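Local coordinates for catechol 1,2-dioxygenase (Acinetobacter sp., PDB 1DMH), which uses a non-haem ferric iron to cleave catechol between its two hydroxylated carbons with O2, yielding cis,cis-muconate, at residues N159-F167 / E172-R180; T239-Y250 / A256-A265. All coordinates share one frame; numbering follows the deposited sequence.

Interaction 1: N159-F167 / E172-R180; sequences NTKGFYSHF and EQQAFNMRR. With FE (Fe (III) ion), chain C; MCT (4-methylcatechol), chain D.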
# COMPACT_ATOMS: atom_id res chain seq x y z
N ASN A 159 -7.41 -27.29 1.58
CA ASN A 159 -8.20 -28.45 1.19
C ASN A 159 -7.95 -28.69 -0.29
O ASN A 159 -7.03 -28.09 -0.85
CB ASN A 159 -9.70 -28.26 1.47
CG ASN A 159 -10.31 -27.06 0.75
OD1 ASN A 159 -9.77 -26.56 -0.25
ND2 ASN A 159 -11.47 -26.62 1.23
N THR A 160 -8.75 -29.54 -0.93
CA THR A 160 -8.55 -29.87 -2.34
C THR A 160 -8.86 -28.74 -3.30
O THR A 160 -8.56 -28.84 -4.50
CB THR A 160 -9.35 -31.13 -2.78
OG1 THR A 160 -10.76 -30.90 -2.60
CG2 THR A 160 -8.92 -32.33 -1.95
N LYS A 161 -9.46 -27.66 -2.79
CA LYS A 161 -9.77 -26.51 -3.62
C LYS A 161 -8.75 -25.40 -3.41
O LYS A 161 -8.85 -24.33 -4.02
CB LYS A 161 -11.18 -26.02 -3.30
CG LYS A 161 -12.23 -27.02 -3.77
CD LYS A 161 -13.63 -26.53 -3.54
CE LYS A 161 -13.97 -26.46 -2.06
NZ LYS A 161 -15.33 -25.84 -1.80
N GLY A 162 -7.76 -25.66 -2.56
CA GLY A 162 -6.73 -24.67 -2.28
C GLY A 162 -7.13 -23.62 -1.25
O GLY A 162 -6.48 -22.59 -1.13
N PHE A 163 -8.19 -23.87 -0.49
CA PHE A 163 -8.64 -22.92 0.53
C PHE A 163 -8.32 -23.38 1.95
O PHE A 163 -8.37 -24.58 2.26
CB PHE A 163 -10.14 -22.69 0.41
CG PHE A 163 -10.55 -22.11 -0.89
CD1 PHE A 163 -9.70 -21.23 -1.56
CD2 PHE A 163 -11.76 -22.45 -1.46
CE1 PHE A 163 -10.05 -20.70 -2.80
CE2 PHE A 163 -12.12 -21.92 -2.70
CZ PHE A 163 -11.25 -21.04 -3.37
N TYR A 164 -8.01 -22.40 2.80
CA TYR A 164 -7.69 -22.61 4.20
C TYR A 164 -8.87 -22.17 5.05
O TYR A 164 -9.61 -21.27 4.67
CB TYR A 164 -6.50 -21.75 4.64
CG TYR A 164 -5.14 -22.14 4.10
CD1 TYR A 164 -4.76 -21.86 2.77
CD2 TYR A 164 -4.21 -22.77 4.93
CE1 TYR A 164 -3.48 -22.20 2.31
CE2 TYR A 164 -2.96 -23.11 4.48
CZ TYR A 164 -2.60 -22.82 3.18
OH TYR A 164 -1.36 -23.21 2.77
N SER A 165 -9.02 -22.80 6.22
CA SER A 165 -10.07 -22.40 7.13
C SER A 165 -9.72 -20.97 7.57
O SER A 165 -8.54 -20.61 7.64
CB SER A 165 -10.17 -23.36 8.34
OG SER A 165 -8.99 -23.45 9.09
N HIS A 166 -10.76 -20.17 7.84
CA HIS A 166 -10.63 -18.78 8.27
C HIS A 166 -10.28 -17.84 7.10
O HIS A 166 -10.28 -16.62 7.27
CB HIS A 166 -9.61 -18.67 9.40
CG HIS A 166 -9.99 -19.47 10.61
ND1 HIS A 166 -11.03 -19.12 11.44
CD2 HIS A 166 -9.55 -20.68 11.05
CE1 HIS A 166 -11.21 -20.08 12.34
NE2 HIS A 166 -10.33 -21.03 12.12
N PHE A 167 -9.99 -18.39 5.93
CA PHE A 167 -9.69 -17.57 4.75
C PHE A 167 -10.35 -18.19 3.53
O PHE A 167 -9.90 -17.99 2.40
CB PHE A 167 -8.18 -17.47 4.47
CG PHE A 167 -7.39 -16.94 5.62
CD1 PHE A 167 -7.24 -15.57 5.79
CD2 PHE A 167 -6.82 -17.81 6.55
CE1 PHE A 167 -6.54 -15.06 6.88
CE2 PHE A 167 -6.12 -17.31 7.65
CZ PHE A 167 -5.97 -15.93 7.81
N GLU A 172 -17.44 -20.29 5.35
CA GLU A 172 -16.68 -20.86 6.45
C GLU A 172 -16.79 -22.38 6.46
O GLU A 172 -17.74 -23.14 6.30
CB GLU A 172 -17.14 -20.28 7.78
CG GLU A 172 -16.98 -18.77 7.89
CD GLU A 172 -17.47 -18.23 9.22
OE1 GLU A 172 -17.92 -19.04 10.06
OE2 GLU A 172 -17.39 -17.00 9.43
N GLN A 173 -15.55 -22.89 6.86
CA GLN A 173 -15.26 -24.26 7.12
C GLN A 173 -15.36 -24.26 8.62
O GLN A 173 -15.47 -23.21 9.24
CB GLN A 173 -13.82 -24.59 6.72
CG GLN A 173 -13.54 -24.56 5.25
CD GLN A 173 -12.11 -24.96 4.95
OE1 GLN A 173 -11.52 -25.74 5.68
NE2 GLN A 173 -11.57 -24.44 3.86
N GLN A 174 -15.33 -25.44 9.21
CA GLN A 174 -15.38 -25.53 10.64
C GLN A 174 -14.15 -24.75 11.10
O GLN A 174 -13.12 -24.76 10.42
CB GLN A 174 -15.29 -26.98 11.06
CG GLN A 174 -15.45 -27.22 12.53
CD GLN A 174 -15.43 -28.70 12.85
OE1 GLN A 174 -16.19 -29.49 12.28
NE2 GLN A 174 -14.55 -29.10 13.77
N ALA A 175 -14.26 -24.05 12.22
CA ALA A 175 -13.12 -23.29 12.72
C ALA A 175 -11.97 -24.27 12.89
O ALA A 175 -12.19 -25.42 13.27
CB ALA A 175 -13.47 -22.62 14.06
N PHE A 176 -10.76 -23.81 12.59
CA PHE A 176 -9.54 -24.62 12.69
C PHE A 176 -9.51 -25.93 11.88
O PHE A 176 -8.74 -26.83 12.19
CB PHE A 176 -9.20 -24.92 14.16
CG PHE A 176 -8.99 -23.70 14.99
CD1 PHE A 176 -7.83 -22.95 14.86
CD2 PHE A 176 -10.00 -23.25 15.85
CE1 PHE A 176 -7.66 -21.76 15.58
CE2 PHE A 176 -9.85 -22.06 16.57
CZ PHE A 176 -8.68 -21.31 16.44
N ASN A 177 -10.35 -26.02 10.85
CA ASN A 177 -10.35 -27.20 10.01
C ASN A 177 -8.95 -27.24 9.38
O ASN A 177 -8.45 -26.21 8.90
CB ASN A 177 -11.40 -27.08 8.89
CG ASN A 177 -11.57 -28.37 8.10
OD1 ASN A 177 -11.89 -28.34 6.91
ND2 ASN A 177 -11.40 -29.50 8.77
N MET A 178 -8.32 -28.42 9.42
CA MET A 178 -6.97 -28.67 8.89
C MET A 178 -5.88 -27.82 9.56
O MET A 178 -4.90 -27.43 8.92
CB MET A 178 -6.98 -28.47 7.37
CG MET A 178 -7.99 -29.40 6.64
SD MET A 178 -8.13 -29.06 4.87
CE MET A 178 -8.61 -27.31 4.95
N ARG A 179 -6.06 -27.54 10.85
CA ARG A 179 -5.11 -26.77 11.64
C ARG A 179 -5.05 -27.43 13.03
O ARG A 179 -6.05 -27.46 13.74
CB ARG A 179 -5.58 -25.31 11.81
CG ARG A 179 -5.68 -24.46 10.54
CD ARG A 179 -6.31 -23.10 10.85
NE ARG A 179 -6.48 -22.24 9.67
CZ ARG A 179 -5.48 -21.60 9.05
NH1 ARG A 179 -4.23 -21.72 9.50
NH2 ARG A 179 -5.74 -20.82 8.00
N ARG A 180 -3.88 -27.95 13.43
CA ARG A 180 -3.74 -28.58 14.74
C ARG A 180 -2.36 -28.35 15.35
O ARG A 180 -1.40 -28.05 14.63
CB ARG A 180 -3.95 -30.09 14.64
CG ARG A 180 -5.35 -30.59 14.32
CD ARG A 180 -6.36 -30.28 15.43
NE ARG A 180 -7.66 -30.86 15.09
CZ ARG A 180 -8.55 -30.32 14.27
NH1 ARG A 180 -8.34 -29.13 13.71
NH2 ARG A 180 -9.70 -30.95 14.04
FE FE C . 0.23 -22.23 2.32
C1 MCT D . 1.19 -17.73 0.22
C2 MCT D . 1.75 -18.62 1.15
C3 MCT D . 1.02 -19.78 1.48
O3 MCT D . 1.55 -20.66 2.39
C4 MCT D . -0.21 -20.06 0.91
O4 MCT D . -0.87 -21.21 1.26
C5 MCT D . -0.77 -19.21 -0.00
C6 MCT D . -0.02 -17.97 -0.37
C MCT D . 1.97 -16.45 -0.16
O HOH W 1 -6.85 -24.66 6.83
O HOH W 2 0.07 -19.68 2.65
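Arg-179 meets Ser-165 side-on with two nitrogens, one to each of two oxygens. NH2 of Arg-179 donates to O of Ser-165 at 2.8 Å and 162°, with the oxygen at the edge of the guanidinium and in its plane, while NE of Arg-179 reaches OG of Ser-165 at 2.8 Å. That hydroxyl lies between the backbone N and the carbonyl carbon (chi1 59°), from where it also donates to a lone pair of O of Asn-177, OG to O 2.8 Å. Water 1 joins N of Ser-165 to the same Asn-177 carbonyl. Alongside, N of Phe-176 donates nearly straight to NE2 of His-166 (2.9 Å), and the imidazole turns its edge to the face of the Phe-176 ring, planes at 60°. Farther out, the remaining guanidinium nitrogen of Arg-179 bonds to the carbonyl of Leu-109, and CE of Met-178 packs on CB of Asn-159 at 3.8 Å. NH2 of Arg-179 also lies 3.6 Å from CB of Tyr-164, the residue preceding the gripped serine. The phenolic OH of Tyr-164 binds the ferric ion at 1.9 Å, beside both oxygens of 4-methylcatechol; His-224 and His-226 supply further ligands in this intradiol dioxygenase iron site.

Interaction 2: T239-Y250 / A256-A265; sequences TQINVAGDPYTY and ATREGLVVDA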
# COMPACT_ATOMS: atom_id res chain seq x y z
N THR A 239 8.78 -23.86 8.59
CA THR A 239 9.14 -24.49 7.34
C THR A 239 7.89 -25.07 6.69
O THR A 239 6.77 -24.81 7.13
CB THR A 239 10.24 -25.61 7.57
OG1 THR A 239 10.76 -26.03 6.31
CG2 THR A 239 9.64 -26.83 8.27
N GLN A 240 8.05 -25.82 5.61
CA GLN A 240 6.88 -26.42 4.98
C GLN A 240 7.39 -27.57 4.13
O GLN A 240 8.60 -27.67 3.89
CB GLN A 240 6.16 -25.43 4.08
CG GLN A 240 6.78 -25.38 2.71
CD GLN A 240 6.09 -24.43 1.74
OE1 GLN A 240 6.32 -24.54 0.51
NE2 GLN A 240 5.28 -23.50 2.24
N ILE A 241 6.49 -28.45 3.72
CA ILE A 241 6.89 -29.53 2.82
C ILE A 241 6.04 -29.43 1.57
O ILE A 241 4.89 -28.99 1.63
CB ILE A 241 6.79 -30.94 3.44
CG1 ILE A 241 5.41 -31.21 4.02
CG2 ILE A 241 7.90 -31.10 4.46
CD1 ILE A 241 5.25 -32.59 4.67
N ASN A 242 6.65 -29.79 0.46
CA ASN A 242 6.03 -29.78 -0.86
C ASN A 242 5.69 -31.19 -1.27
O ASN A 242 6.51 -32.10 -1.09
CB ASN A 242 7.02 -29.23 -1.88
CG ASN A 242 7.17 -27.77 -1.79
OD1 ASN A 242 6.29 -27.05 -2.24
ND2 ASN A 242 8.26 -27.30 -1.18
N VAL A 243 4.50 -31.38 -1.82
CA VAL A 243 4.12 -32.71 -2.26
C VAL A 243 4.86 -32.97 -3.59
O VAL A 243 4.71 -32.22 -4.56
CB VAL A 243 2.57 -32.80 -2.45
CG1 VAL A 243 2.19 -34.17 -3.00
CG2 VAL A 243 1.88 -32.55 -1.10
N ALA A 244 5.68 -34.01 -3.61
CA ALA A 244 6.44 -34.31 -4.82
C ALA A 244 5.53 -34.56 -6.03
O ALA A 244 4.42 -35.09 -5.91
CB ALA A 244 7.39 -35.53 -4.56
N GLY A 245 5.99 -34.14 -7.20
CA GLY A 245 5.22 -34.34 -8.42
C GLY A 245 4.36 -33.17 -8.82
O GLY A 245 3.88 -33.12 -9.95
N ASP A 246 4.15 -32.21 -7.92
CA ASP A 246 3.31 -31.07 -8.24
C ASP A 246 3.96 -30.29 -9.38
O ASP A 246 5.17 -30.14 -9.42
CB ASP A 246 3.13 -30.19 -7.01
CG ASP A 246 2.10 -29.11 -7.23
OD1 ASP A 246 2.35 -28.22 -8.05
OD2 ASP A 246 1.02 -29.14 -6.59
N PRO A 247 3.15 -29.79 -10.33
CA PRO A 247 3.59 -29.03 -11.49
C PRO A 247 4.33 -27.76 -11.12
O PRO A 247 5.12 -27.25 -11.89
CB PRO A 247 2.28 -28.69 -12.19
CG PRO A 247 1.39 -29.80 -11.78
CD PRO A 247 1.69 -29.87 -10.32
N TYR A 248 4.05 -27.25 -9.92
CA TYR A 248 4.66 -26.02 -9.49
C TYR A 248 5.72 -26.17 -8.43
O TYR A 248 6.17 -25.19 -7.83
CB TYR A 248 3.58 -25.06 -9.02
CG TYR A 248 2.70 -24.65 -10.16
CD1 TYR A 248 3.16 -23.74 -11.10
CD2 TYR A 248 1.44 -25.20 -10.34
CE1 TYR A 248 2.40 -23.39 -12.20
CE2 TYR A 248 0.65 -24.85 -11.44
CZ TYR A 248 1.15 -23.93 -12.37
OH TYR A 248 0.42 -23.53 -13.47
N THR A 249 6.14 -27.42 -8.20
CA THR A 249 7.16 -27.69 -7.21
C THR A 249 8.34 -26.75 -7.35
O THR A 249 8.78 -26.15 -6.38
CB THR A 249 7.65 -29.13 -7.31
OG1 THR A 249 6.56 -30.01 -7.07
CG2 THR A 249 8.73 -29.40 -6.28
N TYR A 250 8.86 -26.60 -8.55
CA TYR A 250 10.02 -25.74 -8.72
C TYR A 250 9.67 -24.45 -9.44
O TYR A 250 10.51 -23.86 -10.12
CB TYR A 250 11.13 -26.49 -9.46
CG TYR A 250 11.51 -27.79 -8.79
CD1 TYR A 250 12.41 -27.81 -7.71
CD2 TYR A 250 10.90 -29.00 -9.16
CE1 TYR A 250 12.69 -29.00 -7.01
CE2 TYR A 250 11.17 -30.19 -8.47
CZ TYR A 250 12.07 -30.19 -7.40
OH TYR A 250 12.32 -31.37 -6.72
N ALA A 256 9.19 -20.43 -2.27
CA ALA A 256 9.46 -21.04 -0.99
C ALA A 256 9.99 -22.45 -1.02
O ALA A 256 10.47 -22.96 -0.02
CB ALA A 256 8.19 -21.00 -0.15
N THR A 257 9.92 -23.12 -2.16
CA THR A 257 10.39 -24.49 -2.20
C THR A 257 11.91 -24.60 -2.09
O THR A 257 12.66 -23.77 -2.62
CB THR A 257 9.83 -25.21 -3.45
OG1 THR A 257 10.20 -24.49 -4.61
CG2 THR A 257 8.31 -25.22 -3.41
N ARG A 258 12.36 -25.61 -1.34
CA ARG A 258 13.77 -25.88 -1.10
C ARG A 258 14.08 -27.34 -1.16
O ARG A 258 13.24 -28.17 -0.82
CB ARG A 258 14.19 -25.45 0.29
CG ARG A 258 14.05 -24.02 0.58
CD ARG A 258 15.03 -23.76 1.64
NE ARG A 258 15.19 -22.34 1.85
CZ ARG A 258 16.21 -21.82 2.52
NH1 ARG A 258 17.14 -22.62 3.03
NH2 ARG A 258 16.29 -20.51 2.67
N GLU A 259 15.32 -27.66 -1.53
CA GLU A 259 15.76 -29.04 -1.57
C GLU A 259 15.72 -29.56 -0.15
O GLU A 259 16.16 -28.88 0.78
CB GLU A 259 17.19 -29.15 -2.10
CG GLU A 259 17.31 -28.84 -3.56
CD GLU A 259 18.75 -28.98 -4.04
OE1 GLU A 259 19.32 -30.10 -3.84
OE2 GLU A 259 19.30 -27.99 -4.60
N GLY A 260 15.19 -30.76 0.01
CA GLY A 260 15.09 -31.32 1.33
C GLY A 260 13.69 -31.11 1.88
O GLY A 260 13.36 -31.67 2.90
N LEU A 261 12.88 -30.30 1.21
CA LEU A 261 11.51 -30.07 1.68
C LEU A 261 10.46 -30.65 0.73
O LEU A 261 9.25 -30.44 0.92
CB LEU A 261 11.25 -28.58 1.90
CG LEU A 261 12.13 -27.86 2.92
CD1 LEU A 261 11.70 -26.40 3.02
CD2 LEU A 261 12.04 -28.56 4.29
N VAL A 262 10.91 -31.38 -0.29
CA VAL A 262 10.00 -32.00 -1.26
C VAL A 262 9.82 -33.44 -0.79
O VAL A 262 10.79 -34.18 -0.71
CB VAL A 262 10.60 -31.98 -2.69
CG1 VAL A 262 9.66 -32.66 -3.66
CG2 VAL A 262 10.89 -30.55 -3.10
N VAL A 263 8.59 -33.83 -0.48
CA VAL A 263 8.32 -35.16 0.05
C VAL A 263 7.33 -35.97 -0.82
O VAL A 263 6.33 -35.44 -1.30
CB VAL A 263 7.77 -34.99 1.51
CG1 VAL A 263 7.47 -36.35 2.15
CG2 VAL A 263 8.79 -34.19 2.36
N ASP A 264 7.62 -37.25 -1.01
CA ASP A 264 6.74 -38.12 -1.79
C ASP A 264 5.56 -38.59 -0.95
O ASP A 264 5.72 -39.02 0.18
CB ASP A 264 7.44 -39.40 -2.26
CG ASP A 264 8.72 -39.14 -3.01
OD1 ASP A 264 8.70 -38.37 -4.00
OD2 ASP A 264 9.76 -39.72 -2.62
N ALA A 265 4.36 -38.53 -1.53
CA ALA A 265 3.18 -39.03 -0.84
C ALA A 265 2.95 -40.41 -1.45
O ALA A 265 2.52 -40.52 -2.60
CB ALA A 265 1.98 -38.13 -1.13
O HOH W 3 4.13 -37.34 -4.32
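Parallel pairing of strands 237-243 and 262-268, within the mixed sheet of the dioxygenase domain, underlies this contact. Its ladder has three backbone bonds: N of Asn-242 to O of Leu-261 (2.7 Å), N of Val-263 to O of Asn-242 (2.8 Å) and N of Ala-244 to O of Val-263 (2.8 Å). On the face carrying Val-263, CG2 of Ile-241 meets CG2 of Val-263 at 3.8 Å, and Phe-288 of strand 283-291 touches both residues. The face carrying Asn-242 is covered by the returning loop. There OG1 of Thr-257 donates to O of Thr-249 at 2.8 Å, with a C=O...donor angle of 166°. With OG1 so engaged, CG2 of Thr-257, anti to the carbonyl carbon, lies against the whole Asn-242 amide, as near to ND2 as to OD1 (3.0 Å each), a spacing so tight that its exact value is doubtful; the two side chains cross at about a right angle. CG2 of Thr-249 and CG2 of Val-262 approach tip to tip, and the Tyr-250 hydroxyl reaches the same valine methyl. Beyond the last ladder bond, water 3 bridges O of Ala-244 and N of Ala-265. Backbone bonds thus set the register and carry most of the polar contact, whereas the buried Asn-242 ND2 packs on a methyl and finds no polar partner in the model.

How the interactions relate
Interaction 1 precedes interaction 2 along the chain without overlapping it. Their centres are 21 Å apart and their nearest atoms about 7 Å, so they do not touch; the mixed sheet and the iron site between them relate the two. Segment 172-180 runs into strand 179-183 and segment 239-250 lies on strand 237-243, both of that sheet. Interaction 1 enters the first coordination shell directly, through Tyr-164. Interaction 2 stays one shell back: the side chain of Gln-240 lies about 4 Å from those of His-224 and His-226, and about 5 Å from both the iron and 4-methylcatechol. Its OE1 makes a weak hydrogen bond to Arg-221, which lines the substrate pocket.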